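Local coordinates for protein adhesin YadA (Yersinia enterocolitica, PDB 1P9H) that binds collagen as a trimeric outer-membrane adhesin that forms a fibrillar matrix on the bacterial surface, promoting attachment to and invasion of host cells, at residues 69-74 with 83-88. Sequence-based numbering, arbitrary orientation.
Sequences GAAVAV and VNSVAI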
ATOM      1  N   GLY A  69     -14.628  18.421  -1.393  1.00 14.51           N
ATOM      2  CA  GLY A  69     -13.662  18.864  -2.377  1.00 15.09           C
ATOM      3  C   GLY A  69     -12.620  17.870  -2.845  1.00 16.30           C
ATOM      4  O   GLY A  69     -11.877  17.300  -2.046  1.00 18.63           O
ATOM      5  N   ALA A  70     -12.584  17.670  -4.159  1.00 14.80           N
ATOM      6  CA  ALA A  70     -11.628  16.793  -4.825  1.00 13.22           C
ATOM      7  C   ALA A  70     -11.587  15.334  -4.373  1.00 11.93           C
ATOM      8  O   ALA A  70     -10.691  14.594  -4.778  1.00 13.65           O
ATOM      9  CB  ALA A  70     -10.234  17.402  -4.728  1.00 15.10           C
ATOM     10  N   ALA A  71     -12.546  14.914  -3.554  1.00 11.36           N
ATOM     11  CA  ALA A  71     -12.576  13.531  -3.086  1.00 10.89           C
ATOM     12  C   ALA A  71     -12.839  12.577  -4.252  1.00 11.14           C
ATOM     13  O   ALA A  71     -13.430  12.963  -5.260  1.00  9.83           O
ATOM     14  CB  ALA A  71     -13.644  13.360  -2.011  1.00 11.38           C
ATOM     15  N   VAL A  72     -12.404  11.331  -4.102  1.00  9.31           N
ATOM     16  CA  VAL A  72     -12.571  10.322  -5.144  1.00  9.97           C
ATOM     17  C   VAL A  72     -13.171   9.050  -4.563  1.00 10.00           C
ATOM     18  O   VAL A  72     -12.647   8.496  -3.599  1.00  9.86           O
ATOM     19  CB  VAL A  72     -11.205   9.967  -5.785  1.00  8.79           C
ATOM     20  CG1 VAL A  72     -11.374   8.864  -6.830  1.00 11.36           C
ATOM     21  CG2 VAL A  72     -10.590  11.208  -6.416  1.00 11.17           C
ATOM     22  N   ALA A  73     -14.273   8.594  -5.149  1.00  9.22           N
ATOM     23  CA  ALA A  73     -14.927   7.373  -4.699  1.00  8.84           C
ATOM     24  C   ALA A  73     -15.246   6.517  -5.912  1.00 10.41           C
ATOM     25  O   ALA A  73     -16.004   6.927  -6.788  1.00  9.74           O
ATOM     26  CB  ALA A  73     -16.212   7.705  -3.938  1.00 10.49           C
ATOM     27  N   VAL A  74     -14.652   5.333  -5.968  1.00  9.04           N
ATOM     28  CA  VAL A  74     -14.892   4.415  -7.074  1.00  9.06           C
ATOM     29  C   VAL A  74     -15.231   3.047  -6.501  1.00 10.07           C
ATOM     30  O   VAL A  74     -14.427   2.449  -5.789  1.00 10.54           O
ATOM     31  CB  VAL A  74     -13.654   4.289  -7.991  1.00 10.04           C
ATOM     32  CG1 VAL A  74     -13.958   3.330  -9.142  1.00 10.13           C
ATOM     33  CG2 VAL A  74     -13.266   5.658  -8.533  1.00 10.20           C
ATOM     34  N   VAL A  83     -12.287  15.843   2.723  1.00 14.28           N
ATOM     35  CA  VAL A  83     -11.715  16.697   1.700  1.00 12.96           C
ATOM     36  C   VAL A  83     -10.484  15.946   1.197  1.00 13.34           C
ATOM     37  O   VAL A  83      -9.696  15.433   1.995  1.00 13.52           O
ATOM     38  CB  VAL A  83     -11.276  18.050   2.293  1.00 15.62           C
ATOM     39  CG1 VAL A  83     -10.562  18.883   1.237  1.00 16.89           C
ATOM     40  CG2 VAL A  83     -12.492  18.793   2.827  1.00 17.36           C
ATOM     41  N   ASN A  84     -10.340  15.861  -0.121  1.00 13.03           N
ATOM     42  CA  ASN A  84      -9.206  15.177  -0.740  1.00 11.62           C
ATOM     43  C   ASN A  84      -9.062  13.700  -0.387  1.00 11.34           C
ATOM     44  O   ASN A  84      -7.991  13.132  -0.585  1.00 12.68           O
ATOM     45  CB  ASN A  84      -7.891  15.880  -0.387  1.00 14.88           C
ATOM     46  CG  ASN A  84      -7.812  17.284  -0.938  1.00 19.03           C
ATOM     47  OD1 ASN A  84      -8.254  17.548  -2.052  1.00 18.91           O
ATOM     48  ND2 ASN A  84      -7.227  18.191  -0.164  1.00 21.21           N
ATOM     49  N   SER A  85     -10.112  13.075   0.136  1.00 10.16           N
ATOM     50  CA  SER A  85     -10.024  11.660   0.483  1.00  9.81           C
ATOM     51  C   SER A  85     -10.224  10.785  -0.750  1.00 10.75           C
ATOM     52  O   SER A  85     -10.802  11.218  -1.750  1.00 10.70           O
ATOM     53  CB  SER A  85     -11.045  11.295   1.564  1.00 11.65           C
ATOM     54  OG  SER A  85     -12.374  11.506   1.129  1.00 12.55           O
ATOM     55  N   VAL A  86      -9.738   9.551  -0.673  1.00  9.07           N
ATOM     56  CA  VAL A  86      -9.831   8.615  -1.786  1.00  8.84           C
ATOM     57  C   VAL A  86     -10.280   7.248  -1.285  1.00 10.43           C
ATOM     58  O   VAL A  86      -9.654   6.670  -0.399  1.00  9.68           O
ATOM     59  CB  VAL A  86      -8.461   8.458  -2.483  1.00  8.64           C
ATOM     60  CG1 VAL A  86      -8.585   7.512  -3.671  1.00  9.10           C
ATOM     61  CG2 VAL A  86      -7.943   9.826  -2.937  1.00 11.24           C
ATOM     62  N   ALA A  87     -11.363   6.735  -1.857  1.00  8.92           N
ATOM     63  CA  ALA A  87     -11.887   5.429  -1.466  1.00  9.39           C
ATOM     64  C   ALA A  87     -12.221   4.619  -2.707  1.00 10.15           C
ATOM     65  O   ALA A  87     -13.072   5.016  -3.499  1.00 10.93           O
ATOM     66  CB  ALA A  87     -13.138   5.603  -0.610  1.00 11.33           C
ATOM     67  N   ILE A  88     -11.545   3.489  -2.886  1.00  9.48           N
ATOM     68  CA  ILE A  88     -11.815   2.637  -4.036  1.00  9.42           C
ATOM     69  C   ILE A  88     -12.034   1.203  -3.589  1.00 10.98           C
ATOM     70  O   ILE A  88     -11.242   0.640  -2.831  1.00 10.60           O
ATOM     71  CB  ILE A  88     -10.676   2.696  -5.071  1.00  8.10           C
ATOM     72  CG1 ILE A  88     -10.595   4.116  -5.645  1.00  8.66           C
ATOM     73  CG2 ILE A  88     -10.929   1.675  -6.190  1.00  9.79           C
ATOM     74  CD1 ILE A  88      -9.618   4.273  -6.797  1.00 10.67           C
TER
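V72, A73 and V74 pair in parallel with V86, A87 and I88, joining equivalent strands of successive coils in the head domain. The axes of 72-74 and 86-88 approach to 4.7 Å, 4° from parallel. Bonding alternates along the ladder: V72 N donates to S85 O, V72 O accepts A87 N at 2.8 Å, and V74 N donates to A87 O. Before the strands, N84 N reaches G69 O at 2.9 Å, extending the register into turns where A70 and N84 adopt left-handed backbone conformations, which asparagine tolerates better than most non-glycine residues. There N84 OD1 lies 3.3 Å from A70 CB, and P90 of the second subunit packs on both. A73 and A87 point into the coil, their methyls small enough to pack against A80 and A94. S85 shares this side, its OG hydrogen-bonded to G82 O. The other face carries branched aliphatics, suited to a buried subunit interface: with CG1 anti to the carbonyl carbon (chi1 -65°), I88 lays CG1 against V74 CB at 3.9 Å and turns CG2 to V74 O. I88 also packs on I88 of the third subunit. Small residues within and larger ones facing neighbouring subunits characterise YadA's left-handed parallel beta-roll.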